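PDB 3QA9: CoA binding domain protein from Escherichia coli, which belongs to the CoA-binding domain family and has a Rossmann-like parallel alpha/beta fold. Local coordinates for residues Lys20-Val25 / His45-Tyr50. Sequence-based numbering, arbitrary orientation.
Sequences KKIALV and HGYDVY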
loop_
_atom_site.group_PDB
_atom_site.type_symbol
_atom_site.label_atom_id
_atom_site.label_comp_id
_atom_site.label_asym_id
_atom_site.label_seq_id
_atom_site.Cartn_x
_atom_site.Cartn_y
_atom_site.Cartn_z
ATOM N N LYS A 20 6.419 -6.009 -6.369
ATOM C CA LYS A 20 5.722 -7.033 -5.616
ATOM C C LYS A 20 5.951 -6.972 -4.110
ATOM O O LYS A 20 5.280 -7.661 -3.357
ATOM C CB LYS A 20 6.103 -8.417 -6.162
ATOM C CG LYS A 20 5.873 -8.590 -7.656
ATOM C CD LYS A 20 4.401 -8.531 -8.066
ATOM C CE LYS A 20 4.269 -8.436 -9.586
ATOM N NZ LYS A 20 2.886 -8.523 -10.116
ATOM N N LYS A 21 6.888 -6.138 -3.673
ATOM C CA LYS A 21 7.201 -6.017 -2.251
ATOM C C LYS A 21 6.380 -4.883 -1.621
ATOM O O LYS A 21 6.706 -3.701 -1.768
ATOM C CB LYS A 21 8.716 -5.787 -2.072
ATOM C CG LYS A 21 9.622 -6.786 -2.842
ATOM C CD LYS A 21 10.067 -8.010 -2.008
ATOM C CE LYS A 21 10.769 -9.126 -2.814
ATOM N NZ LYS A 21 10.419 -10.538 -2.368
ATOM N N ILE A 22 5.322 -5.261 -0.906
ATOM C CA ILE A 22 4.410 -4.294 -0.288
ATOM C C ILE A 22 4.420 -4.218 1.232
ATOM O O ILE A 22 4.438 -5.238 1.912
ATOM C CB ILE A 22 2.932 -4.600 -0.656
ATOM C CG1 ILE A 22 2.822 -5.073 -2.106
ATOM C CG2 ILE A 22 2.073 -3.364 -0.412
ATOM C CD1 ILE A 22 3.243 -4.049 -3.127
ATOM N N ALA A 23 4.395 -2.998 1.757
ATOM C CA ALA A 23 4.290 -2.777 3.197
ATOM C C ALA A 23 2.881 -2.237 3.339
ATOM O O ALA A 23 2.567 -1.164 2.852
ATOM C CB ALA A 23 5.296 -1.759 3.673
ATOM N N LEU A 24 2.017 -3.005 3.982
ATOM C CA LEU A 24 0.643 -2.579 4.129
ATOM C C LEU A 24 0.415 -1.981 5.496
ATOM O O LEU A 24 0.320 -2.679 6.497
ATOM C CB LEU A 24 -0.278 -3.767 3.872
ATOM C CG LEU A 24 -1.733 -3.409 3.620
ATOM C CD1 LEU A 24 -2.291 -4.275 2.531
ATOM C CD2 LEU A 24 -2.535 -3.521 4.896
ATOM N N VAL A 25 0.356 -0.661 5.526
ATOM C CA VAL A 25 0.164 0.067 6.758
ATOM C C VAL A 25 -1.276 0.159 7.215
ATOM O O VAL A 25 -2.133 0.593 6.474
ATOM C CB VAL A 25 0.748 1.461 6.610
ATOM C CG1 VAL A 25 0.420 2.286 7.824
ATOM C CG2 VAL A 25 2.232 1.357 6.402
ATOM N N HIS A 45 -2.321 -13.130 -4.808
ATOM C CA HIS A 45 -1.925 -12.806 -6.170
ATOM C C HIS A 45 -0.431 -12.590 -6.343
ATOM O O HIS A 45 0.002 -11.753 -7.127
ATOM C CB HIS A 45 -2.702 -11.595 -6.689
ATOM C CG HIS A 45 -4.122 -11.907 -7.053
ATOM N ND1 HIS A 45 -5.125 -12.013 -6.114
ATOM C CD2 HIS A 45 -4.697 -12.182 -8.251
ATOM C CE1 HIS A 45 -6.257 -12.340 -6.715
ATOM N NE2 HIS A 45 -6.024 -12.448 -8.009
ATOM N N GLY A 46 0.347 -13.361 -5.598
ATOM C CA GLY A 46 1.794 -13.303 -5.702
ATOM C C GLY A 46 2.528 -12.103 -5.141
ATOM O O GLY A 46 3.685 -11.872 -5.494
ATOM N N TYR A 47 1.887 -11.334 -4.272
ATOM C CA TYR A 47 2.546 -10.176 -3.683
ATOM C C TYR A 47 3.155 -10.568 -2.352
ATOM O O TYR A 47 2.625 -11.412 -1.644
ATOM C CB TYR A 47 1.540 -9.042 -3.472
ATOM C CG TYR A 47 1.139 -8.363 -4.758
ATOM C CD1 TYR A 47 1.866 -7.282 -5.257
ATOM C CD2 TYR A 47 0.060 -8.831 -5.499
ATOM C CE1 TYR A 47 1.520 -6.687 -6.474
ATOM C CE2 TYR A 47 -0.293 -8.251 -6.706
ATOM C CZ TYR A 47 0.439 -7.182 -7.193
ATOM O OH TYR A 47 0.089 -6.639 -8.406
ATOM N N ASP A 48 4.278 -9.947 -2.026
ATOM C CA ASP A 48 4.960 -10.197 -0.767
ATOM C C ASP A 48 4.536 -9.018 0.099
ATOM O O ASP A 48 5.053 -7.913 -0.020
ATOM C CB ASP A 48 6.478 -10.263 -1.016
ATOM C CG ASP A 48 7.255 -10.695 0.205
ATOM O OD1 ASP A 48 8.501 -10.752 0.127
ATOM O OD2 ASP A 48 6.621 -10.983 1.237
ATOM N N VAL A 49 3.568 -9.277 0.967
ATOM C CA VAL A 49 2.998 -8.242 1.804
ATOM C C VAL A 49 3.397 -8.253 3.263
ATOM O O VAL A 49 3.142 -9.208 3.968
ATOM C CB VAL A 49 1.447 -8.285 1.750
ATOM C CG1 VAL A 49 0.891 -7.039 2.402
ATOM C CG2 VAL A 49 0.970 -8.420 0.320
ATOM N N TYR A 50 3.998 -7.157 3.710
ATOM C CA TYR A 50 4.404 -7.011 5.093
ATOM C C TYR A 50 3.496 -6.094 5.874
ATOM O O TYR A 50 3.482 -4.891 5.654
ATOM C CB TYR A 50 5.829 -6.474 5.190
ATOM C CG TYR A 50 6.843 -7.301 4.471
ATOM C CD1 TYR A 50 7.034 -7.168 3.101
ATOM C CD2 TYR A 50 7.650 -8.181 5.173
ATOM C CE1 TYR A 50 7.991 -7.905 2.444
ATOM C CE2 TYR A 50 8.612 -8.930 4.532
ATOM C CZ TYR A 50 8.792 -8.780 3.174
ATOM O OH TYR A 50 9.768 -9.511 2.551
HETATM O O HOH W 1 1.748 -10.577 -8.751
#
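Ile22 and Val49 pair in parallel register at the first crossover of a Rossmann-like sheet, where strand 21-25, helix 34-43 and strand 48-52 form a beta-alpha-beta unit. Strand 48-52 is an edge strand of the sheet within this chain, whereas strand 21-25 also bonds to strand 77-80 on its far side. Ile22 is gripped at both ends: its N donates to Asp48 O at 2.8 Å, and its O accepts Tyr50 N at 2.7 Å in a nearly straight bond (176°). Leu24 N then reaches Tyr50 O, coming from above the carbonyl plane.

The tight side is the face carrying Ile22, Leu24 and Val49. With CG1 anti to its backbone N (chi1 -169°), Val49 sets that methyl against Leu24 CB at 3.8 Å, and Met39 of helix 34-43 packs on both residues. Towards the start of the strands, Ile22 CG1 lies 4.0 Å from Tyr47 CD1, and Leu42 touches the side chains of Tyr47 and Val49. Lys20 runs its aliphatic chain past the Tyr47 ring, CD making an off-centre CH-pi contact; Lys20 NZ and Tyr47 OH both bond to Leu16 O, and a water links NZ to His45 O.

On the opposite, looser face Lys21, Asp48 and Tyr50 are partly exposed, while Ala23 is buried. Lys21, bent at chi2 (-94°), swings its amine across the strand gap to Asp48, whose OD2 forms a salt bridge with Arg62. That guanidinium also makes a cation-pi contact with Tyr50. Lys21 NZ lies 3.2 Å from Asp48 OD1, which accepts through its anti lone pair, away from OD2.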